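Local coordinates for protein glutathione S-transferase (Ceriporiopsis subvermispora, PDB 6J3E) that probably catalyses the transfer of glutathione to electrophilic substrates, as a serine-type glutathione S-transferase of a wood-decay fungus, at residues F7-G12 with T40-Y45; P46-V51 with Y69-I74; D195-L200 with D237-K242. All blocks are in the same frame, centred on the assembly; numbering follows the deposited sequence.

Contact 1. Residues F7-G12 with T40-Y45; sequences FYDIPG and TIWVEY
F7-D9 and T40-W42 run as neighbouring parallel strands with 33° between their directions, and three main-chain bonds fasten them. I41 N donates to F7 O (2.8 Å), D9 N to I41 O (3.0 Å) and, just past the end of the pairing, V43 N to D9 O (2.7 Å). The last donor arrives nearly along the C=O axis, whereas the first two sit above the carbonyl planes.

Packing is tight on both faces of the pair. On the face of Y8 and I41, the Y8 ring, its CG anti to the carbonyl carbon (chi1 -61°), lies alongside I41, whose CG1 is over one ring face and whose CD1 approaches Y8 CE2 at 3.4 Å; V43 CG2 meets the same ring at its edge. V51 and I55 of helix 48-55 pack on Y8 as well. Next in line, I10 CD1 sits over the face of Y45, 3.9 Å from the ring centroid, a CH-pi contact.

The two strands and helix 22-34 between them form the opening beta-alpha-beta unit of the thioredoxin-like N-terminal domain. F7, D9, T40 and W42 point to the helix side, where the buried D9 carboxylate is well satisfied: OD1 accepts from I10 N and is hydrogen-bonded to T24, and OD2 makes a salt bridge to R28. This carboxylate and the W42 indole lie side by side, their planes 24° apart, with D9 OD2 3.5 Å from W42 CZ3. P11 CB packs on W42 CE3, T40 CG2 lies over one face of the indole, and K18 adds a cation-pi contact.

The looser, hydrated end is at E44. A water donates to P11 O and E44 OE1, 2.8 Å from each, while S143 and N140 hydrogen-bond to the same E44 carboxylate.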
loop_
_atom_site.group_PDB
_atom_site.type_symbol
_atom_site.label_atom_id
_atom_site.label_comp_id
_atom_site.label_asym_id
_atom_site.label_seq_id
_atom_site.Cartn_x
_atom_site.Cartn_y
_atom_site.Cartn_z
ATOM N N PHE A 7 -29.385 2.537 -1.462
ATOM C CA PHE A 7 -28.134 1.936 -1.004
ATOM C C PHE A 7 -28.338 0.437 -0.920
ATOM O O PHE A 7 -29.111 -0.034 -0.084
ATOM C CB PHE A 7 -27.722 2.499 0.355
ATOM C CG PHE A 7 -26.610 1.740 1.031
ATOM C CD1 PHE A 7 -25.428 1.463 0.366
ATOM C CD2 PHE A 7 -26.728 1.351 2.360
ATOM C CE1 PHE A 7 -24.398 0.785 1.010
ATOM C CE2 PHE A 7 -25.708 0.678 3.002
ATOM C CZ PHE A 7 -24.538 0.398 2.329
ATOM N N TYR A 8 -27.639 -0.310 -1.764
ATOM C CA TYR A 8 -27.837 -1.750 -1.864
ATOM C C TYR A 8 -26.819 -2.474 -0.998
ATOM O O TYR A 8 -25.617 -2.190 -1.061
ATOM C CB TYR A 8 -27.760 -2.199 -3.322
ATOM C CG TYR A 8 -28.838 -1.533 -4.169
ATOM C CD1 TYR A 8 -28.694 -0.219 -4.622
ATOM C CD2 TYR A 8 -30.010 -2.207 -4.501
ATOM C CE1 TYR A 8 -29.690 0.403 -5.383
ATOM C CE2 TYR A 8 -31.001 -1.595 -5.268
ATOM C CZ TYR A 8 -30.837 -0.295 -5.703
ATOM O OH TYR A 8 -31.820 0.300 -6.455
ATOM N N ASP A 9 -27.312 -3.417 -0.203
ATOM C CA ASP A 9 -26.558 -4.057 0.861
ATOM C C ASP A 9 -27.006 -5.510 0.930
ATOM O O ASP A 9 -28.068 -5.871 0.423
ATOM C CB ASP A 9 -26.789 -3.311 2.191
ATOM C CG ASP A 9 -25.736 -3.609 3.257
ATOM O OD1 ASP A 9 -24.868 -4.491 3.069
ATOM O OD2 ASP A 9 -25.818 -2.965 4.320
ATOM N N ILE A 10 -26.166 -6.340 1.543
ATOM C CA ILE A 10 -26.380 -7.780 1.662
ATOM C C ILE A 10 -26.861 -8.066 3.082
ATOM O O ILE A 10 -26.113 -7.797 4.038
ATOM C CB ILE A 10 -25.089 -8.561 1.377
ATOM C CG1 ILE A 10 -24.585 -8.303 -0.040
ATOM C CG2 ILE A 10 -25.280 -10.045 1.626
ATOM C CD1 ILE A 10 -23.158 -8.822 -0.283
ATOM N N PRO A 11 -28.050 -8.634 3.269
ATOM C CA PRO A 11 -28.522 -8.916 4.631
ATOM C C PRO A 11 -27.778 -10.090 5.254
ATOM O O PRO A 11 -27.323 -11.007 4.569
ATOM C CB PRO A 11 -29.998 -9.255 4.422
ATOM C CG PRO A 11 -29.987 -9.947 3.076
ATOM C CD PRO A 11 -28.946 -9.201 2.247
ATOM N N GLY A 12 -27.667 -10.054 6.582
ATOM C CA GLY A 12 -27.065 -11.147 7.318
ATOM C C GLY A 12 -27.707 -11.248 8.684
ATOM O O GLY A 12 -28.481 -10.381 9.094
ATOM N N THR A 40 -32.052 1.725 2.374
ATOM C CA THR A 40 -31.326 0.485 2.150
ATOM C C THR A 40 -32.193 -0.521 1.404
ATOM O O THR A 40 -33.353 -0.734 1.760
ATOM C CB THR A 40 -30.840 -0.125 3.462
ATOM O OG1 THR A 40 -29.871 0.745 4.053
ATOM C CG2 THR A 40 -30.181 -1.488 3.181
ATOM N N ILE A 41 -31.616 -1.145 0.379
ATOM C CA ILE A 41 -32.257 -2.204 -0.391
ATOM C C ILE A 41 -31.438 -3.485 -0.209
ATOM O O ILE A 41 -30.277 -3.550 -0.636
ATOM C CB ILE A 41 -32.372 -1.835 -1.875
ATOM C CG1 ILE A 41 -33.166 -0.542 -2.039
ATOM C CG2 ILE A 41 -33.013 -2.964 -2.616
ATOM C CD1 ILE A 41 -33.562 -0.217 -3.450
ATOM N N TRP A 42 -32.053 -4.507 0.395
ATOM C CA TRP A 42 -31.355 -5.729 0.794
ATOM C C TRP A 42 -31.347 -6.733 -0.351
ATOM O O TRP A 42 -32.408 -7.122 -0.851
ATOM C CB TRP A 42 -32.007 -6.320 2.045
ATOM C CG TRP A 42 -31.901 -5.368 3.231
ATOM C CD1 TRP A 42 -32.881 -4.545 3.728
ATOM C CD2 TRP A 42 -30.728 -5.102 4.011
ATOM N NE1 TRP A 42 -32.393 -3.811 4.786
ATOM C CE2 TRP A 42 -31.076 -4.137 4.978
ATOM C CE3 TRP A 42 -29.423 -5.596 3.993
ATOM C CZ2 TRP A 42 -30.167 -3.662 5.912
ATOM C CZ3 TRP A 42 -28.525 -5.135 4.931
ATOM C CH2 TRP A 42 -28.898 -4.178 5.875
ATOM N N VAL A 43 -30.151 -7.167 -0.752
ATOM C CA VAL A 43 -29.979 -8.018 -1.923
ATOM C C VAL A 43 -29.185 -9.259 -1.543
ATOM O O VAL A 43 -28.095 -9.159 -0.968
ATOM C CB VAL A 43 -29.290 -7.259 -3.073
ATOM C CG1 VAL A 43 -28.990 -8.209 -4.233
ATOM C CG2 VAL A 43 -30.173 -6.089 -3.528
ATOM N N GLU A 44 -29.727 -10.430 -1.866
ATOM C CA GLU A 44 -29.018 -11.668 -1.590
ATOM C C GLU A 44 -27.859 -11.824 -2.563
ATOM O O GLU A 44 -27.903 -11.344 -3.701
ATOM C CB GLU A 44 -29.961 -12.869 -1.692
ATOM C CG GLU A 44 -31.091 -12.886 -0.668
ATOM C CD GLU A 44 -30.616 -13.096 0.766
ATOM O OE1 GLU A 44 -29.484 -13.589 0.967
ATOM O OE2 GLU A 44 -31.381 -12.759 1.700
ATOM N N TYR A 45 -26.812 -12.503 -2.093
ATOM C CA TYR A 45 -25.617 -12.752 -2.899
ATOM C C TYR A 45 -25.922 -13.215 -4.315
ATOM O O TYR A 45 -25.369 -12.630 -5.261
ATOM C CB TYR A 45 -24.715 -13.768 -2.181
ATOM C CG TYR A 45 -23.483 -13.148 -1.570
ATOM C CD1 TYR A 45 -22.438 -12.698 -2.378
ATOM C CD2 TYR A 45 -23.366 -12.992 -0.193
ATOM C CE1 TYR A 45 -21.303 -12.122 -1.827
ATOM C CE2 TYR A 45 -22.232 -12.406 0.371
ATOM C CZ TYR A 45 -21.202 -11.982 -0.450
ATOM O OH TYR A 45 -20.073 -11.399 0.092
HETATM O O HOH W 1 -27.985 -13.404 3.278
#

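Contact 2. Residues P46-V51 with Y69-I74; sequences PDIASV and YTLPVI. With EDO (1,2-ethanediol), chain C; EDO (1,2-ethanediol), chain D.
The Y69 ring has the main-chain oxygen of A49 over one face, and at its edge, in the ring plane, O2 of an ethanediol (chain C). A49 CB touches Y69 CD2 at 4.1 Å, and the phenol hydroxyl is hydrogen-bonded to K53. Y69-I74 leads into strand 73-76 through a cis peptide bond before P72, the cis-proline loop of thioredoxin-like folds; its L71 binds glutathione in a complex of this protein. P46-V51 leads into helix 48-55, which packs against this loop.

I48 has the largest share of the packing. Its CB points at the loop, and with CG1 anti to the carbonyl carbon (chi1 -73°) both branches are used: CG2 sits 3.6 Å from Y69 O and 4.0 Å from L71 CG, while CG1 and CD1 reach the L71 isobutyl group tip to tip. I10 and V43 also pack on I48, which is buried between helix 48-55 and the chain leaving strands 5-9 and 38-42. An alanine here would lose both branches and would probably leave L71 less firmly supported, loosening the loop that presents it to glutathione.

No hydrogen bond joins the two segments. T70 turns away from the helix; its OG1 is hydrogen-bonded to T60 and makes a weak 3.4 Å bond to O1 of a second ethanediol (chain D). Both diols probably come from the crystallisation liquor; that of chain C grips both polar main-chain groups of Y69: Y69 N donates to O2 at 2.9 Å (171°), and O1 donates to Y69 O at 2.8 Å.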
loop_
_atom_site.group_PDB
_atom_site.type_symbol
_atom_site.label_atom_id
_atom_site.label_comp_id
_atom_site.label_asym_id
_atom_site.label_seq_id
_atom_site.Cartn_x
_atom_site.Cartn_y
_atom_site.Cartn_z
ATOM N N PRO A 46 -26.776 -14.218 -4.546
ATOM C CA PRO A 46 -26.946 -14.713 -5.921
ATOM C C PRO A 46 -27.724 -13.759 -6.836
ATOM O O PRO A 46 -27.674 -13.932 -8.062
ATOM C CB PRO A 46 -27.680 -16.046 -5.723
ATOM C CG PRO A 46 -28.393 -15.894 -4.414
ATOM C CD PRO A 46 -27.579 -14.984 -3.568
ATOM N N ASP A 47 -28.418 -12.762 -6.285
ATOM C CA ASP A 47 -29.138 -11.778 -7.076
ATOM C C ASP A 47 -28.309 -10.547 -7.379
ATOM O O ASP A 47 -28.799 -9.652 -8.076
ATOM C CB ASP A 47 -30.420 -11.321 -6.365
ATOM C CG ASP A 47 -31.229 -12.474 -5.800
ATOM O OD1 ASP A 47 -31.245 -13.562 -6.411
ATOM O OD2 ASP A 47 -31.844 -12.283 -4.726
ATOM N N ILE A 48 -27.079 -10.469 -6.873
ATOM C CA ILE A 48 -26.333 -9.218 -6.957
ATOM C C ILE A 48 -26.115 -8.833 -8.415
ATOM O O ILE A 48 -26.393 -7.701 -8.829
ATOM C CB ILE A 48 -25.006 -9.330 -6.189
ATOM C CG1 ILE A 48 -25.271 -9.314 -4.685
ATOM C CG2 ILE A 48 -24.084 -8.200 -6.546
ATOM C CD1 ILE A 48 -24.028 -9.561 -3.836
ATOM N N ALA A 49 -25.627 -9.778 -9.215
ATOM C CA ALA A 49 -25.439 -9.527 -10.636
ATOM C C ALA A 49 -26.741 -9.051 -11.272
ATOM O O ALA A 49 -26.790 -7.996 -11.927
ATOM C CB ALA A 49 -24.926 -10.798 -11.311
ATOM N N SER A 50 -27.825 -9.789 -11.016
ATOM C CA SER A 50 -29.114 -9.486 -11.620
ATOM C C SER A 50 -29.592 -8.086 -11.260
ATOM O O SER A 50 -30.113 -7.361 -12.112
ATOM C CB SER A 50 -30.131 -10.532 -11.184
ATOM O OG SER A 50 -31.303 -10.414 -11.951
ATOM N N VAL A 51 -29.413 -7.676 -10.009
ATOM C CA VAL A 51 -29.854 -6.342 -9.624
ATOM C C VAL A 51 -28.956 -5.283 -10.246
ATOM O O VAL A 51 -29.413 -4.194 -10.612
ATOM C CB VAL A 51 -29.889 -6.225 -8.093
ATOM C CG1 VAL A 51 -29.855 -4.745 -7.673
ATOM C CG2 VAL A 51 -31.105 -6.935 -7.524
ATOM N N TYR A 69 -19.920 -8.514 -10.514
ATOM C CA TYR A 69 -20.671 -7.491 -9.808
ATOM C C TYR A 69 -20.631 -7.731 -8.304
ATOM O O TYR A 69 -20.791 -8.863 -7.837
ATOM C CB TYR A 69 -22.112 -7.466 -10.301
ATOM C CG TYR A 69 -22.270 -7.029 -11.746
ATOM C CD1 TYR A 69 -22.337 -5.685 -12.084
ATOM C CD2 TYR A 69 -22.372 -7.963 -12.770
ATOM C CE1 TYR A 69 -22.505 -5.281 -13.393
ATOM C CE2 TYR A 69 -22.523 -7.566 -14.086
ATOM C CZ TYR A 69 -22.603 -6.231 -14.389
ATOM O OH TYR A 69 -22.767 -5.833 -15.697
ATOM N N THR A 70 -20.421 -6.651 -7.553
ATOM C CA THR A 70 -20.352 -6.671 -6.100
ATOM C C THR A 70 -21.141 -5.505 -5.523
ATOM O O THR A 70 -21.407 -4.501 -6.194
ATOM C CB THR A 70 -18.907 -6.559 -5.584
ATOM O OG1 THR A 70 -18.291 -5.382 -6.146
ATOM C CG2 THR A 70 -18.111 -7.792 -5.944
ATOM N N LEU A 71 -21.477 -5.639 -4.248
ATOM C CA LEU A 71 -21.985 -4.520 -3.468
ATOM C C LEU A 71 -20.848 -4.040 -2.574
ATOM O O LEU A 71 -19.891 -4.785 -2.349
ATOM C CB LEU A 71 -23.207 -4.947 -2.660
ATOM C CG LEU A 71 -24.308 -5.478 -3.579
ATOM C CD1 LEU A 71 -25.586 -5.736 -2.789
ATOM C CD2 LEU A 71 -24.520 -4.471 -4.721
ATOM N N PRO A 72 -20.924 -2.800 -2.064
ATOM C CA PRO A 72 -22.003 -1.806 -2.145
ATOM C C PRO A 72 -22.223 -1.200 -3.529
ATOM O O PRO A 72 -21.282 -1.086 -4.315
ATOM C CB PRO A 72 -21.530 -0.718 -1.177
ATOM C CG PRO A 72 -20.039 -0.808 -1.236
ATOM C CD PRO A 72 -19.763 -2.278 -1.317
ATOM N N VAL A 73 -23.463 -0.815 -3.809
ATOM C CA VAL A 73 -23.788 0.063 -4.925
ATOM C C VAL A 73 -24.789 1.100 -4.431
ATOM O O VAL A 73 -25.639 0.801 -3.586
ATOM C CB VAL A 73 -24.351 -0.730 -6.120
ATOM C CG1 VAL A 73 -24.829 0.204 -7.199
ATOM C CG2 VAL A 73 -23.288 -1.643 -6.688
ATOM N N ILE A 74 -24.687 2.323 -4.931
ATOM C CA ILE A 74 -25.712 3.321 -4.649
ATOM C C ILE A 74 -26.294 3.829 -5.961
ATOM O O ILE A 74 -25.596 3.924 -6.975
ATOM C CB ILE A 74 -25.202 4.507 -3.800
ATOM C CG1 ILE A 74 -24.078 5.255 -4.516
ATOM C CG2 ILE A 74 -24.800 4.035 -2.416
ATOM C CD1 ILE A 74 -23.798 6.613 -3.913
HETATM C C1 EDO C . -21.047 -12.301 -8.928
HETATM O O1 EDO C . -21.961 -11.340 -8.374
HETATM C C2 EDO C . -21.235 -12.366 -10.443
HETATM O O2 EDO C . -21.381 -11.035 -10.969
HETATM C C1 EDO D . -16.666 -3.114 -3.550
HETATM O O1 EDO D . -16.391 -4.521 -3.458
HETATM C C2 EDO D . -15.563 -2.343 -2.840
HETATM O O2 EDO D . -15.899 -2.222 -1.458
#

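Contact 3. Residues D195-L200 with D237-K242; sequences DKLLFL and DGKWAK
The polar interactions gather on the ammonium group of K239. Its chain leaves the helix extended, with CG anti to the backbone N (chi1 178°), then bends at chi3 and chi4 so that NZ turns to the loop D195-L200. There NZ donates to D195 OD1 at 2.6 Å, completing a salt bridge in which the two side chains meet tip to tip, and to K196 O at 2.8 Å. Neither acceptor is met in its plane: the donor stands above the D195 carboxylate (28° out) and above the K196 carbonyl. The positive charge so close to D195 would be expected to keep that carboxylate ionised.

A second lysine works inside the helical segment. K242, extended beyond CG, runs back toward the start of the segment; its NZ donates to D237 O at 2.8 Å, nearly along the C=O axis (177°), and makes a salt bridge to D237 OD2, whose hydrogen bond is weak at 3.2 Å.

Apolar contact rests on one methyl group. L197 CD2 lies 3.8 Å from K242 CB and 3.9 Å from K239 CG, so the aliphatic parts of both lysines serve as packing surface; it is also in van der Waals contact with K239 O at 3.5 Å. K239 CB sits over the centre of the W240 ring, which is buried against F182, I185 and A186 of helix 169-189.

Farther along the loop, F199 and L200 pack on A110 and L111 of the second subunit. Salt bridge and leucine contact together hold the loop between helices 169-189 and 206-222 to helix 235-247, in the all-helical C-terminal domain of the glutathione S-transferase fold.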
loop_
_atom_site.group_PDB
_atom_site.type_symbol
_atom_site.label_atom_id
_atom_site.label_comp_id
_atom_site.label_asym_id
_atom_site.label_seq_id
_atom_site.Cartn_x
_atom_site.Cartn_y
_atom_site.Cartn_z
ATOM N N ASP A 195 1.627 9.157 17.585
ATOM C CA ASP A 195 0.720 8.010 17.469
ATOM C C ASP A 195 -0.714 8.498 17.264
ATOM O O ASP A 195 -1.391 8.904 18.216
ATOM C CB ASP A 195 0.834 7.115 18.699
ATOM C CG ASP A 195 0.000 5.838 18.580
ATOM O OD1 ASP A 195 -0.408 5.477 17.456
ATOM O OD2 ASP A 195 -0.255 5.194 19.619
ATOM N N LYS A 196 -1.193 8.433 16.019
ATOM C CA LYS A 196 -2.522 8.907 15.662
ATOM C C LYS A 196 -3.543 7.776 15.679
ATOM O O LYS A 196 -3.210 6.577 15.652
ATOM C CB LYS A 196 -2.534 9.529 14.274
ATOM C CG LYS A 196 -1.479 10.579 14.039
ATOM C CD LYS A 196 -1.181 10.690 12.544
ATOM C CE LYS A 196 0.304 10.897 12.311
ATOM N NZ LYS A 196 1.144 9.710 12.606
ATOM N N LEU A 197 -4.809 8.180 15.700
ATOM C CA LEU A 197 -5.892 7.265 15.401
ATOM C C LEU A 197 -6.456 7.476 14.009
ATOM O O LEU A 197 -7.000 6.532 13.427
ATOM C CB LEU A 197 -7.007 7.400 16.438
ATOM C CG LEU A 197 -6.655 6.618 17.694
ATOM C CD1 LEU A 197 -7.192 7.346 18.886
ATOM C CD2 LEU A 197 -7.212 5.208 17.597
ATOM N N LEU A 198 -6.328 8.675 13.463
ATOM C CA LEU A 198 -6.752 8.973 12.113
ATOM C C LEU A 198 -5.537 9.257 11.247
ATOM O O LEU A 198 -4.546 9.847 11.701
ATOM C CB LEU A 198 -7.684 10.174 12.096
ATOM C CG LEU A 198 -8.831 10.113 13.097
ATOM C CD1 LEU A 198 -9.784 11.260 12.806
ATOM C CD2 LEU A 198 -9.553 8.755 13.036
ATOM N N PHE A 199 -5.640 8.868 9.976
ATOM C CA PHE A 199 -4.497 8.992 9.074
ATOM C C PHE A 199 -4.056 10.442 8.877
ATOM O O PHE A 199 -2.849 10.721 8.860
ATOM C CB PHE A 199 -4.819 8.332 7.737
ATOM C CG PHE A 199 -4.383 6.921 7.689
ATOM C CD1 PHE A 199 -5.115 5.939 8.353
ATOM C CD2 PHE A 199 -3.208 6.575 7.048
ATOM C CE1 PHE A 199 -4.699 4.626 8.352
ATOM C CE2 PHE A 199 -2.783 5.255 7.034
ATOM C CZ PHE A 199 -3.529 4.278 7.696
ATOM N N LEU A 200 -5.008 11.375 8.693
ATOM C CA LEU A 200 -4.673 12.787 8.510
ATOM C C LEU A 200 -4.440 13.522 9.820
ATOM O O LEU A 200 -4.251 14.742 9.788
ATOM C CB LEU A 200 -5.764 13.536 7.736
ATOM C CG LEU A 200 -6.426 12.935 6.505
ATOM C CD1 LEU A 200 -7.576 13.838 6.060
ATOM C CD2 LEU A 200 -5.426 12.729 5.373
ATOM N N ASP A 237 -2.404 -1.650 22.100
ATOM C CA ASP A 237 -2.863 -0.758 23.159
ATOM C C ASP A 237 -4.301 -0.326 22.893
ATOM O O ASP A 237 -4.679 0.830 23.092
ATOM C CB ASP A 237 -1.918 0.445 23.294
ATOM C CG ASP A 237 -2.126 1.219 24.584
ATOM O OD1 ASP A 237 -1.714 0.717 25.657
ATOM O OD2 ASP A 237 -2.673 2.344 24.519
ATOM N N GLY A 238 -5.099 -1.273 22.395
ATOM C CA GLY A 238 -6.495 -1.073 22.076
ATOM C C GLY A 238 -6.776 -0.188 20.888
ATOM O O GLY A 238 -7.925 0.252 20.731
ATOM N N LYS A 239 -5.780 0.067 20.027
ATOM C CA LYS A 239 -5.947 1.085 18.986
ATOM C C LYS A 239 -7.198 0.850 18.148
ATOM O O LYS A 239 -7.899 1.803 17.781
ATOM C CB LYS A 239 -4.714 1.146 18.075
ATOM C CG LYS A 239 -4.856 2.171 16.942
ATOM C CD LYS A 239 -3.604 2.257 16.080
ATOM C CE LYS A 239 -2.432 2.876 16.843
ATOM N NZ LYS A 239 -2.658 4.294 17.226
ATOM N N TRP A 240 -7.501 -0.408 17.835
ATOM C CA TRP A 240 -8.611 -0.665 16.929
ATOM C C TRP A 240 -9.946 -0.494 17.629
ATOM O O TRP A 240 -10.907 0.009 17.030
ATOM C CB TRP A 240 -8.453 -2.052 16.324
ATOM C CG TRP A 240 -7.022 -2.258 15.918
ATOM C CD1 TRP A 240 -6.158 -3.226 16.370
ATOM C CD2 TRP A 240 -6.274 -1.441 15.007
ATOM N NE1 TRP A 240 -4.930 -3.073 15.765
ATOM C CE2 TRP A 240 -4.977 -1.985 14.928
ATOM C CE3 TRP A 240 -6.587 -0.322 14.222
ATOM C CZ2 TRP A 240 -3.982 -1.429 14.112
ATOM C CZ3 TRP A 240 -5.601 0.231 13.413
ATOM C CH2 TRP A 240 -4.313 -0.319 13.367
ATOM N N ALA A 241 -10.010 -0.882 18.906
ATOM C CA ALA A 241 -11.207 -0.623 19.691
ATOM C C ALA A 241 -11.498 0.864 19.731
ATOM O O ALA A 241 -12.653 1.286 19.581
ATOM C CB ALA A 241 -11.047 -1.188 21.102
ATOM N N LYS A 242 -10.451 1.677 19.867
ATOM C CA LYS A 242 -10.641 3.119 19.966
ATOM C C LYS A 242 -11.195 3.705 18.671
ATOM O O LYS A 242 -12.092 4.560 18.700
ATOM C CB LYS A 242 -9.322 3.778 20.365
ATOM C CG LYS A 242 -8.809 3.241 21.697
ATOM C CD LYS A 242 -7.447 3.773 22.078
ATOM C CE LYS A 242 -6.978 3.141 23.394
ATOM N NZ LYS A 242 -5.540 3.423 23.675
#

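Overall arrangement
Contacts 1 and 2 form one continuous piece of the N-terminal domain, their centres 8 Å apart. Strand 5-9 lies between strands 38-42 and 73-76 in the sheet, a probable hydrogen bond from Y8 N to V73 O (2.9 Å) joins the two contacts, and I10 CD1 packs on I48 CD1 at 3.7 Å. This piece borders the glutathione site: contact 2 contains L71, and in contact 1 I10 approaches L71 while Y45 approaches R151, each with side chains about 4 Å apart. Contact 3 belongs to the C-terminal domain on the opposite side of the chain's centre, its centre about 30 Å from that of contact 1 and 32 Å from that of contact 2, away from the glutathione-binding residues.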